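Local atomic coordinates of KauB (Pseudomonas aeruginosa PAO1, PDB entry 6B4R), a protein that oxidises aldehydes, probably a broad range of aminoaldehydes including gamma-guanidinobutyraldehyde, to the corresponding carboxylic acids with a nicotinamide cofactor. Residues A[38-41]-A[46-49]; A[289-294]-A[323-328]; A[93-98]-A[127-132]; A[61-66]-A[235-240]. All blocks are in the same frame, centred on the assembly; numbering follows the deposited sequence.

Interaction 1. Residues A[38-41]-A[46-49]; sequences DCLS and RFLA. With K (potassium ion), chain G.
Leu-40 lays its CD2 methyl against Phe-47, 3.7 Å from Phe-47 CA and 4.0 Å from Phe-47 CD1, which it meets at the ring's edge, near the plane. Farther along the same ring, Asp-38 comes to the CE1 corner with OD1, again near the plane, its carboxylate turned 86° from the ring. That oxygen has a stronger partner in Lys-50, with which it forms a salt bridge, so its approach to Phe-47 is a packing contact beside a charged pair. The two segments are the facing ends of a beta hairpin, strands 36-40 and 47-52, joined by a short turn. Ser-41 N reaches Arg-46 O at 3.0 Å close to the turn; beyond it Cys-39 O accepts Leu-48 N at 2.9 Å, while Cys-39 N donates a hydrogen bond to Ala-49 O. Cys-39 therefore faces two successive residues, and the helix-like psi of Leu-48 (-58°) is consistent with a classic beta bulge. Leu-48 turns its side chain toward the other strand, where CD1 lies 4.0 Å from Cys-39 SG and CD2 lies against Ser-41 CB. Leu-107 and Leu-198, from two helices, also pack on Leu-48. The carbonyl oxygen of Leu-40 binds a potassium ion at 2.7 Å, and a water lies 2.9 Å from the metal. The backbone oxygens of Asp-108 and Lys-195 bind the same ion, which ties the hairpin to helix 98-109 and to the chain just ahead of helix 198-210, as at the intrachain cation site of related aldehyde dehydrogenases.

Interaction 2. Residues A[289-294]-A[323-328]; sequences AAAGAI and IEALKG
Ala-291 CB meets helix 315-326 at two neighbouring residues, sitting 3.9 Å from Ala-325 CB and 4.1 Å from Leu-326 CD1. Its own helix, 283-295, is the connection of a beta-alpha-beta crossover between the paired parallel strands 273-276 and 307-311, and helix 315-326 follows directly after the second of them. The contact thus joins consecutive helices of the alpha/beta catalytic domain. Because Ala-291 and Ala-325 both point a lone methyl across the interface, the backbones come very near: Ala-291 CA is 5.2 Å from Leu-326 CA, and Ala-291 CB also lies against the backbone N of Leu-326. Past Gly-292, Ala-293 is tied through its backbone to Gly-305, which links this end of the helix to the chain leading into strand 307-311. Ile-294, one turn beyond Ala-291, touches more lightly, and only its CG2 branch comes near Leu-326. Leu-326 is the side chain that bridges both positions. Its CG lies opposite the backbone N (chi1 -167°), a setting that swings the CD1 methyl in beside helix 283-295. Pro-385 and Ile-387 of strand 382-389, with Ala-369 of strand 366-369, also pack on Leu-326, so it is wedged between helix and sheet. No hydrogen bond crosses the interface, and side chain meets side chain through methyl groups; Leu-326 CD1 lies 4.0 Å from the carbonyl oxygen of Ala-291 and 4.3 Å from Ile-294 CG2.

Interaction 3. Residues A[93-98]-A[127-132]; sequences LLLENA and SLRWSA
Leu-128 and Leu-94 meet methyl to methyl, CD1 of Leu-128 lying 3.7 Å from CD2 of Leu-94, with the two side chains crossing at about a right angle. This is helix-to-helix packing between helix 113-133 and the last turn of helix 80-96, in the helical region that precedes strand 149-164 of the cofactor-domain sheet. The backbones stay well apart, Leu-94 CA to Leu-128 CA being 9.5 Å, so the side chains span the space between them. Cys-175 of helix 170-183 packs against both leucines and makes a third wall.

Next in the chain, Arg-129 extends toward Leu-95 and bends only at chi3 (-75°). That bend brings the edge of its guanidinium to Leu-95 CD1, which lies near the group's plane, 3.5 Å from NH2 and 4.1 Å from NH1. The charge itself is answered by Asp-92, to which NH2 forms a salt bridge. Since Asp-92 sits three residues before Leu-95 on the same helix, one guanidinium grips helix 80-96 by a charged and an apolar neighbour together.

Trp-130 turns away from this interface and makes a cation-pi contact with a basic side chain of a neighbouring subunit. Ser-131 faces helix 170-183 at Pro-180, and its hydroxyl bonds within its own helix: Ser-127 O accepts both Ser-131 OG, at 2.9 Å, and Ser-131 N, at 3.2 Å.

Interaction 4. Residues A[61-66]-A[235-240]; sequences QAVKVA and MDVDTL
Val-63 uses each of its two methyls on a different partner across the contact. Its CG1 is set opposite the backbone N (chi1 168°) and lies 3.9 Å from Asp-236 CB, while CG2, beside the backbone N, comes 3.8 Å from CG2 of Val-237. Val-237 adopts almost the same rotamer (chi1 170°); the two valine side chains cross at about a right angle and meet through these CG2 methyls. The helix carrying Val-63, 56-72, packs here against the loop that leads into strand 239-243, one of the parallel strands of the Rossmann-like cofactor domain. Ile-189 of the sheet strand 187-191 also touches Val-63, and Ala-162 of strand 149-164 lies against Val-237; the valine pair thus belongs to the helix-on-sheet layer of that domain.

Asp-236 plays a double part. Its CB gives Val-63 an apolar surface, and OD2 passes 4.1 Å from Val-63 CG1 on its way to Arg-67, whose NE it meets in a salt bridge. Arg-67 lies one turn beyond Val-63 on the same helix and pairs through NH2 with OD2 of Asp-238 as well, an oxygen that further accepts the backbone N of Val-160. Across the two segments themselves there is no hydrogen bond. The contact is therefore a small apolar patch beside a charged cluster, and the two carboxylates held by one guanidinium would be expected to remain ionised.

Overall arrangement
Interaction 1 comes first along the chain, and its strand 47-52 runs on into helix 56-72 of interaction 4; yet their centres lie 30 Å apart. The long connection closed by interaction 4 encloses interaction 3, whose helix 80-96 follows helix 56-72 and whose centre is 25 Å away. Interaction 2 comes last, and its centre lies 44 Å from that of interaction 4, on the opposite side of the chain's centre. No two contacts touch. Interactions 3 and 4 belong to the helices and loops about the cofactor-domain sheet, interaction 1 adds the potassium-binding hairpin, and interaction 2 joins helices of the catalytic domain, so the contacts fall in both domains, which pack together around the substrate site.

Interaction 1. Residues A[38-41]-A[46-49]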
loop_
_atom_site.group_PDB
_atom_site.type_symbol
_atom_site.label_atom_id
_atom_site.label_comp_id
_atom_site.label_asym_id
_atom_site.label_seq_id
_atom_site.Cartn_x
_atom_site.Cartn_y
_atom_site.Cartn_z
ATOM N N ASP A 38 29.161 -23.543 -31.906
ATOM C CA ASP A 38 28.236 -23.602 -33.032
ATOM C C ASP A 38 26.783 -23.609 -32.574
ATOM O O ASP A 38 26.334 -24.538 -31.902
ATOM C CB ASP A 38 28.519 -24.825 -33.908
ATOM C CG ASP A 38 29.878 -24.760 -34.578
ATOM O OD1 ASP A 38 30.407 -23.641 -34.755
ATOM O OD2 ASP A 38 30.418 -25.830 -34.931
ATOM N N CYS A 39 26.053 -22.563 -32.943
ATOM C CA CYS A 39 24.632 -22.482 -32.650
ATOM C C CYS A 39 23.854 -23.246 -33.716
ATOM O O CYS A 39 23.796 -22.826 -34.869
ATOM C CB CYS A 39 24.186 -21.019 -32.609
ATOM S SG CYS A 39 22.515 -20.751 -31.982
ATOM N N LEU A 40 23.268 -24.377 -33.332
ATOM C CA LEU A 40 22.528 -25.210 -34.275
ATOM C C LEU A 40 21.022 -25.124 -34.039
ATOM O O LEU A 40 20.574 -24.723 -32.967
ATOM C CB LEU A 40 22.993 -26.664 -34.193
ATOM C CG LEU A 40 24.493 -26.904 -34.395
ATOM C CD1 LEU A 40 24.793 -28.391 -34.421
ATOM C CD2 LEU A 40 24.985 -26.230 -35.666
ATOM N N SER A 41 20.247 -25.507 -35.046
ATOM C CA SER A 41 18.795 -25.411 -34.969
ATOM C C SER A 41 18.151 -26.781 -34.826
ATOM O O SER A 41 18.481 -27.703 -35.562
ATOM C CB SER A 41 18.244 -24.721 -36.218
ATOM O OG SER A 41 16.826 -24.724 -36.212
ATOM N N ARG A 46 20.347 -27.544 -38.908
ATOM C CA ARG A 46 21.139 -26.588 -39.676
ATOM C C ARG A 46 22.031 -25.720 -38.793
ATOM O O ARG A 46 21.746 -25.505 -37.615
ATOM C CB ARG A 46 20.227 -25.690 -40.512
ATOM C CG ARG A 46 19.518 -24.616 -39.705
ATOM C CD ARG A 46 18.686 -23.706 -40.589
ATOM N NE ARG A 46 17.529 -24.393 -41.152
ATOM C CZ ARG A 46 16.610 -23.801 -41.907
ATOM N NH1 ARG A 46 16.717 -22.509 -42.189
ATOM N NH2 ARG A 46 15.585 -24.500 -42.379
ATOM N N PHE A 47 23.117 -25.227 -39.376
ATOM C CA PHE A 47 23.996 -24.285 -38.700
ATOM C C PHE A 47 23.384 -22.891 -38.754
ATOM O O PHE A 47 22.864 -22.478 -39.790
ATOM C CB PHE A 47 25.374 -24.284 -39.363
ATOM C CG PHE A 47 26.288 -23.200 -38.868
ATOM C CD1 PHE A 47 26.981 -23.349 -37.679
ATOM C CD2 PHE A 47 26.461 -22.034 -39.598
ATOM C CE1 PHE A 47 27.825 -22.358 -37.224
ATOM C CE2 PHE A 47 27.303 -21.036 -39.146
ATOM C CZ PHE A 47 27.988 -21.200 -37.959
ATOM N N LEU A 48 23.447 -22.168 -37.641
ATOM C CA LEU A 48 22.865 -20.831 -37.576
ATOM C C LEU A 48 23.938 -19.743 -37.548
ATOM O O LEU A 48 23.963 -18.866 -38.411
ATOM C CB LEU A 48 21.938 -20.698 -36.363
ATOM C CG LEU A 48 20.714 -21.616 -36.314
ATOM C CD1 LEU A 48 20.008 -21.497 -34.970
ATOM C CD2 LEU A 48 19.752 -21.310 -37.456
ATOM N N ALA A 49 24.818 -19.809 -36.555
ATOM C CA ALA A 49 25.888 -18.828 -36.406
ATOM C C ALA A 49 26.939 -19.301 -35.407
ATOM O O ALA A 49 26.690 -20.206 -34.612
ATOM C CB ALA A 49 25.323 -17.481 -35.971
HETATM K K K G . 20.254 -23.426 -30.598
HETATM O O HOH W 1 22.865 -23.056 -29.441
#

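Interaction 2. Residues A[289-294]-A[323-328]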
loop_
_atom_site.group_PDB
_atom_site.type_symbol
_atom_site.label_atom_id
_atom_site.label_comp_id
_atom_site.label_asym_id
_atom_site.label_seq_id
_atom_site.Cartn_x
_atom_site.Cartn_y
_atom_site.Cartn_z
ATOM N N ALA A 289 -8.126 -27.645 -22.019
ATOM C CA ALA A 289 -7.105 -26.963 -21.234
ATOM C C ALA A 289 -6.043 -27.934 -20.732
ATOM O O ALA A 289 -4.861 -27.596 -20.687
ATOM C CB ALA A 289 -7.743 -26.226 -20.066
ATOM N N ALA A 290 -6.470 -29.135 -20.354
ATOM C CA ALA A 290 -5.552 -30.158 -19.860
ATOM C C ALA A 290 -4.559 -30.575 -20.939
ATOM O O ALA A 290 -3.359 -30.674 -20.685
ATOM C CB ALA A 290 -6.325 -31.367 -19.357
ATOM N N ALA A 291 -5.068 -30.817 -22.143
ATOM C CA ALA A 291 -4.228 -31.193 -23.270
ATOM C C ALA A 291 -3.249 -30.072 -23.597
ATOM O O ALA A 291 -2.066 -30.315 -23.825
ATOM C CB ALA A 291 -5.086 -31.518 -24.480
ATOM N N GLY A 292 -3.752 -28.841 -23.611
ATOM C CA GLY A 292 -2.924 -27.680 -23.883
ATOM C C GLY A 292 -1.898 -27.431 -22.794
ATOM O O GLY A 292 -0.835 -26.871 -23.052
ATOM N N ALA A 293 -2.209 -27.860 -21.575
ATOM C CA ALA A 293 -1.316 -27.642 -20.439
ATOM C C ALA A 293 -0.049 -28.490 -20.511
ATOM O O ALA A 293 0.888 -28.271 -19.746
ATOM C CB ALA A 293 -2.048 -27.899 -19.129
ATOM N N ILE A 294 -0.019 -29.452 -21.429
ATOM C CA ILE A 294 1.133 -30.341 -21.556
ATOM C C ILE A 294 1.731 -30.322 -22.964
ATOM O O ILE A 294 2.888 -30.694 -23.159
ATOM C CB ILE A 294 0.774 -31.793 -21.156
ATOM C CG1 ILE A 294 2.039 -32.620 -20.904
ATOM C CG2 ILE A 294 -0.108 -32.441 -22.213
ATOM C CD1 ILE A 294 2.950 -32.042 -19.838
ATOM N N ILE A 323 -7.743 -37.254 -24.495
ATOM C CA ILE A 323 -7.057 -37.939 -25.581
ATOM C C ILE A 323 -7.456 -37.351 -26.931
ATOM O O ILE A 323 -6.608 -37.127 -27.794
ATOM C CB ILE A 323 -7.346 -39.453 -25.565
ATOM C CG1 ILE A 323 -6.808 -40.083 -24.277
ATOM C CG2 ILE A 323 -6.732 -40.127 -26.778
ATOM C CD1 ILE A 323 -7.156 -41.548 -24.116
ATOM N N GLU A 324 -8.747 -37.087 -27.100
ATOM C CA GLU A 324 -9.253 -36.498 -28.334
ATOM C C GLU A 324 -8.695 -35.091 -28.542
ATOM O O GLU A 324 -8.269 -34.735 -29.643
ATOM C CB GLU A 324 -10.782 -36.461 -28.321
ATOM C CG GLU A 324 -11.401 -35.836 -29.565
ATOM C CD GLU A 324 -11.151 -36.654 -30.824
ATOM O OE1 GLU A 324 -11.009 -37.893 -30.719
ATOM O OE2 GLU A 324 -11.096 -36.058 -31.922
ATOM N N ALA A 325 -8.691 -34.300 -27.474
ATOM C CA ALA A 325 -8.215 -32.922 -27.539
ATOM C C ALA A 325 -6.722 -32.843 -27.835
ATOM O O ALA A 325 -6.242 -31.841 -28.368
ATOM C CB ALA A 325 -8.540 -32.185 -26.246
ATOM N N LEU A 326 -5.991 -33.900 -27.492
ATOM C CA LEU A 326 -4.546 -33.920 -27.692
ATOM C C LEU A 326 -4.196 -34.071 -29.168
ATOM O O LEU A 326 -3.120 -33.663 -29.604
ATOM C CB LEU A 326 -3.899 -35.046 -26.883
ATOM C CG LEU A 326 -2.376 -34.952 -26.766
ATOM C CD1 LEU A 326 -1.977 -33.805 -25.845
ATOM C CD2 LEU A 326 -1.772 -36.265 -26.300
ATOM N N LYS A 327 -5.114 -34.655 -29.932
ATOM C CA LYS A 327 -4.913 -34.863 -31.362
ATOM C C LYS A 327 -4.734 -33.546 -32.113
ATOM O O LYS A 327 -4.062 -33.495 -33.143
ATOM C CB LYS A 327 -6.088 -35.639 -31.958
ATOM C CG LYS A 327 -6.275 -37.035 -31.387
ATOM C CD LYS A 327 -7.455 -37.733 -32.042
ATOM C CE LYS A 327 -7.624 -39.146 -31.517
ATOM N NZ LYS A 327 -8.759 -39.838 -32.182
ATOM N N GLY A 328 -5.339 -32.483 -31.594
ATOM C CA GLY A 328 -5.230 -31.171 -32.207
ATOM C C GLY A 328 -3.829 -30.598 -32.118
ATOM O O GLY A 328 -3.490 -29.655 -32.831
#

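Interaction 3. Residues A[93-98]-A[127-132]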
loop_
_atom_site.group_PDB
_atom_site.type_symbol
_atom_site.label_atom_id
_atom_site.label_comp_id
_atom_site.label_asym_id
_atom_site.label_seq_id
_atom_site.Cartn_x
_atom_site.Cartn_y
_atom_site.Cartn_z
ATOM N N LEU A 93 10.575 -0.889 -29.777
ATOM C CA LEU A 93 11.585 -1.412 -30.692
ATOM C C LEU A 93 11.484 -2.929 -30.849
ATOM O O LEU A 93 11.745 -3.464 -31.927
ATOM C CB LEU A 93 12.992 -1.006 -30.244
ATOM C CG LEU A 93 13.407 0.433 -30.564
ATOM C CD1 LEU A 93 14.826 0.709 -30.100
ATOM C CD2 LEU A 93 13.272 0.713 -32.055
ATOM N N LEU A 94 11.109 -3.618 -29.775
ATOM C CA LEU A 94 10.879 -5.058 -29.839
ATOM C C LEU A 94 9.720 -5.367 -30.781
ATOM O O LEU A 94 9.746 -6.354 -31.518
ATOM C CB LEU A 94 10.584 -5.622 -28.448
ATOM C CG LEU A 94 11.757 -6.228 -27.676
ATOM C CD1 LEU A 94 12.865 -5.208 -27.468
ATOM C CD2 LEU A 94 11.286 -6.788 -26.345
ATOM N N LEU A 95 8.702 -4.514 -30.746
ATOM C CA LEU A 95 7.539 -4.669 -31.607
ATOM C C LEU A 95 7.871 -4.332 -33.059
ATOM O O LEU A 95 7.328 -4.940 -33.980
ATOM C CB LEU A 95 6.382 -3.798 -31.112
ATOM C CG LEU A 95 5.678 -4.275 -29.839
ATOM C CD1 LEU A 95 4.513 -3.365 -29.491
ATOM C CD2 LEU A 95 5.207 -5.714 -30.004
ATOM N N GLU A 96 8.763 -3.368 -33.262
ATOM C CA GLU A 96 9.150 -2.974 -34.615
ATOM C C GLU A 96 10.062 -4.011 -35.257
ATOM O O GLU A 96 10.276 -3.997 -36.468
ATOM C CB GLU A 96 9.820 -1.597 -34.625
ATOM C CG GLU A 96 8.897 -0.460 -34.212
ATOM C CD GLU A 96 9.215 0.843 -34.922
ATOM O OE1 GLU A 96 8.665 1.066 -36.023
ATOM O OE2 GLU A 96 10.012 1.642 -34.384
ATOM N N ASN A 97 10.598 -4.909 -34.435
ATOM C CA ASN A 97 11.460 -5.982 -34.915
ATOM C C ASN A 97 10.904 -7.340 -34.512
ATOM O O ASN A 97 11.650 -8.302 -34.326
ATOM C CB ASN A 97 12.883 -5.808 -34.379
ATOM C CG ASN A 97 13.564 -4.574 -34.932
ATOM O OD1 ASN A 97 14.184 -4.616 -35.994
ATOM N ND2 ASN A 97 13.445 -3.462 -34.219
ATOM N N ALA A 98 9.581 -7.403 -34.386
ATOM C CA ALA A 98 8.900 -8.590 -33.880
ATOM C C ALA A 98 9.112 -9.816 -34.760
ATOM O O ALA A 98 9.321 -10.917 -34.256
ATOM C CB ALA A 98 7.414 -8.312 -33.708
ATOM N N SER A 127 5.723 -6.875 -21.241
ATOM C CA SER A 127 6.363 -7.007 -19.937
ATOM C C SER A 127 7.313 -5.845 -19.662
ATOM O O SER A 127 7.377 -5.337 -18.540
ATOM C CB SER A 127 7.120 -8.331 -19.843
ATOM O OG SER A 127 7.783 -8.440 -18.596
ATOM N N LEU A 128 8.056 -5.435 -20.686
ATOM C CA LEU A 128 8.936 -4.279 -20.569
ATOM C C LEU A 128 8.110 -3.008 -20.422
ATOM O O LEU A 128 8.404 -2.156 -19.581
ATOM C CB LEU A 128 9.847 -4.163 -21.793
ATOM C CG LEU A 128 10.908 -5.242 -22.017
ATOM C CD1 LEU A 128 11.769 -4.885 -23.220
ATOM C CD2 LEU A 128 11.767 -5.419 -20.779
ATOM N N ARG A 129 7.072 -2.891 -21.246
ATOM C CA ARG A 129 6.202 -1.724 -21.230
ATOM C C ARG A 129 5.502 -1.560 -19.882
ATOM O O ARG A 129 5.468 -0.463 -19.327
ATOM C CB ARG A 129 5.172 -1.799 -22.362
ATOM C CG ARG A 129 4.246 -0.595 -22.434
ATOM C CD ARG A 129 3.257 -0.701 -23.589
ATOM N NE ARG A 129 3.894 -0.450 -24.879
ATOM C CZ ARG A 129 4.205 -1.396 -25.758
ATOM N NH1 ARG A 129 3.927 -2.667 -25.496
ATOM N NH2 ARG A 129 4.788 -1.068 -26.902
ATOM N N TRP A 130 4.958 -2.658 -19.361
ATOM C CA TRP A 130 4.250 -2.651 -18.082
ATOM C C TRP A 130 5.172 -2.215 -16.942
ATOM O O TRP A 130 4.816 -1.350 -16.138
ATOM C CB TRP A 130 3.683 -4.044 -17.793
ATOM C CG TRP A 130 2.641 -4.094 -16.712
ATOM C CD1 TRP A 130 1.287 -4.020 -16.877
ATOM C CD2 TRP A 130 2.864 -4.252 -15.303
ATOM N NE1 TRP A 130 0.655 -4.114 -15.661
ATOM C CE2 TRP A 130 1.599 -4.256 -14.678
ATOM C CE3 TRP A 130 4.008 -4.382 -14.509
ATOM C CZ2 TRP A 130 1.447 -4.388 -13.296
ATOM C CZ3 TRP A 130 3.856 -4.515 -13.138
ATOM C CH2 TRP A 130 2.584 -4.514 -12.546
ATOM N N SER A 131 6.358 -2.816 -16.881
ATOM C CA SER A 131 7.338 -2.487 -15.851
ATOM C C SER A 131 7.782 -1.031 -15.952
ATOM O O SER A 131 8.092 -0.397 -14.943
ATOM C CB SER A 131 8.556 -3.409 -15.947
ATOM O OG SER A 131 8.179 -4.768 -15.824
ATOM N N ALA A 132 7.811 -0.510 -17.175
ATOM C CA ALA A 132 8.159 0.887 -17.412
ATOM C C ALA A 132 7.067 1.812 -16.888
ATOM O O ALA A 132 7.347 2.798 -16.208
ATOM C CB ALA A 132 8.390 1.128 -18.898
#

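Interaction 4. Residues A[61-66]-A[235-240]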
loop_
_atom_site.group_PDB
_atom_site.type_symbol
_atom_site.label_atom_id
_atom_site.label_comp_id
_atom_site.label_asym_id
_atom_site.label_seq_id
_atom_site.Cartn_x
_atom_site.Cartn_y
_atom_site.Cartn_z
ATOM N N GLN A 61 35.302 -8.359 -17.031
ATOM C CA GLN A 61 35.263 -7.129 -17.813
ATOM C C GLN A 61 33.862 -6.524 -17.838
ATOM O O GLN A 61 33.698 -5.309 -17.704
ATOM C CB GLN A 61 35.763 -7.384 -19.238
ATOM C CG GLN A 61 35.778 -6.144 -20.120
ATOM C CD GLN A 61 36.655 -5.041 -19.560
ATOM O OE1 GLN A 61 37.663 -5.307 -18.902
ATOM N NE2 GLN A 61 36.275 -3.795 -19.814
ATOM N N ALA A 62 32.855 -7.374 -18.005
ATOM C CA ALA A 62 31.468 -6.922 -18.046
ATOM C C ALA A 62 31.020 -6.322 -16.713
ATOM O O ALA A 62 30.296 -5.326 -16.686
ATOM C CB ALA A 62 30.550 -8.064 -18.453
ATOM N N VAL A 63 31.452 -6.931 -15.613
ATOM C CA VAL A 63 31.109 -6.436 -14.284
ATOM C C VAL A 63 31.707 -5.052 -14.037
ATOM O O VAL A 63 31.019 -4.150 -13.552
ATOM C CB VAL A 63 31.547 -7.414 -13.173
ATOM C CG1 VAL A 63 31.439 -6.757 -11.809
ATOM C CG2 VAL A 63 30.703 -8.681 -13.223
ATOM N N LYS A 64 32.982 -4.888 -14.384
ATOM C CA LYS A 64 33.655 -3.598 -14.254
ATOM C C LYS A 64 32.920 -2.524 -15.048
ATOM O O LYS A 64 32.693 -1.418 -14.557
ATOM C CB LYS A 64 35.111 -3.692 -14.720
ATOM C CG LYS A 64 36.020 -4.465 -13.778
ATOM C CD LYS A 64 37.451 -4.508 -14.296
ATOM C CE LYS A 64 38.357 -5.288 -13.354
ATOM N NZ LYS A 64 39.749 -5.402 -13.873
ATOM N N VAL A 65 32.545 -2.867 -16.276
ATOM C CA VAL A 65 31.773 -1.977 -17.131
ATOM C C VAL A 65 30.407 -1.656 -16.518
ATOM O O VAL A 65 30.009 -0.492 -16.444
ATOM C CB VAL A 65 31.585 -2.587 -18.534
ATOM C CG1 VAL A 65 30.535 -1.826 -19.309
ATOM C CG2 VAL A 65 32.911 -2.603 -19.286
ATOM N N ALA A 66 29.703 -2.692 -16.073
ATOM C CA ALA A 66 28.397 -2.521 -15.441
ATOM C C ALA A 66 28.492 -1.662 -14.182
ATOM O O ALA A 66 27.649 -0.798 -13.948
ATOM C CB ALA A 66 27.780 -3.878 -15.114
ATOM N N MET A 235 32.735 -11.091 -6.920
ATOM C CA MET A 235 32.628 -10.378 -5.648
ATOM C C MET A 235 31.985 -8.998 -5.769
ATOM O O MET A 235 31.728 -8.343 -4.759
ATOM C CB MET A 235 34.005 -10.243 -4.992
ATOM C CG MET A 235 34.684 -11.569 -4.673
ATOM S SD MET A 235 33.836 -12.515 -3.391
ATOM C CE MET A 235 34.022 -11.434 -1.977
ATOM N N ASP A 236 31.728 -8.553 -6.996
ATOM C CA ASP A 236 31.127 -7.236 -7.199
ATOM C C ASP A 236 29.743 -7.310 -7.845
ATOM O O ASP A 236 29.167 -6.285 -8.214
ATOM C CB ASP A 236 32.050 -6.325 -8.012
ATOM C CG ASP A 236 31.761 -4.853 -7.779
ATOM O OD1 ASP A 236 31.507 -4.474 -6.616
ATOM O OD2 ASP A 236 31.781 -4.076 -8.759
ATOM N N VAL A 237 29.217 -8.523 -7.981
ATOM C CA VAL A 237 27.841 -8.712 -8.427
ATOM C C VAL A 237 26.915 -8.703 -7.217
ATOM O O VAL A 237 27.032 -9.548 -6.329
ATOM C CB VAL A 237 27.659 -10.030 -9.204
ATOM C CG1 VAL A 237 26.179 -10.317 -9.430
ATOM C CG2 VAL A 237 28.411 -9.976 -10.530
ATOM N N ASP A 238 25.995 -7.742 -7.187
ATOM C CA ASP A 238 25.138 -7.532 -6.023
ATOM C C ASP A 238 23.972 -8.509 -5.948
ATOM O O ASP A 238 23.551 -8.901 -4.858
ATOM C CB ASP A 238 24.606 -6.098 -6.012
ATOM C CG ASP A 238 25.706 -5.073 -5.857
ATOM O OD1 ASP A 238 26.486 -5.181 -4.886
ATOM O OD2 ASP A 238 25.795 -4.167 -6.713
ATOM N N THR A 239 23.453 -8.895 -7.108
ATOM C CA THR A 239 22.247 -9.709 -7.172
ATOM C C THR A 239 22.297 -10.673 -8.352
ATOM O O THR A 239 22.672 -10.295 -9.461
ATOM C CB THR A 239 20.984 -8.818 -7.283
ATOM O OG1 THR A 239 20.854 -8.018 -6.101
ATOM C CG2 THR A 239 19.728 -9.658 -7.455
ATOM N N LEU A 240 21.917 -11.922 -8.098
ATOM C CA LEU A 240 21.849 -12.942 -9.133
ATOM C C LEU A 240 20.418 -13.460 -9.235
ATOM O O LEU A 240 19.874 -13.993 -8.266
ATOM C CB LEU A 240 22.814 -14.087 -8.804
ATOM C CG LEU A 240 23.010 -15.260 -9.775
ATOM C CD1 LEU A 240 21.960 -16.348 -9.585
ATOM C CD2 LEU A 240 23.021 -14.777 -11.214
#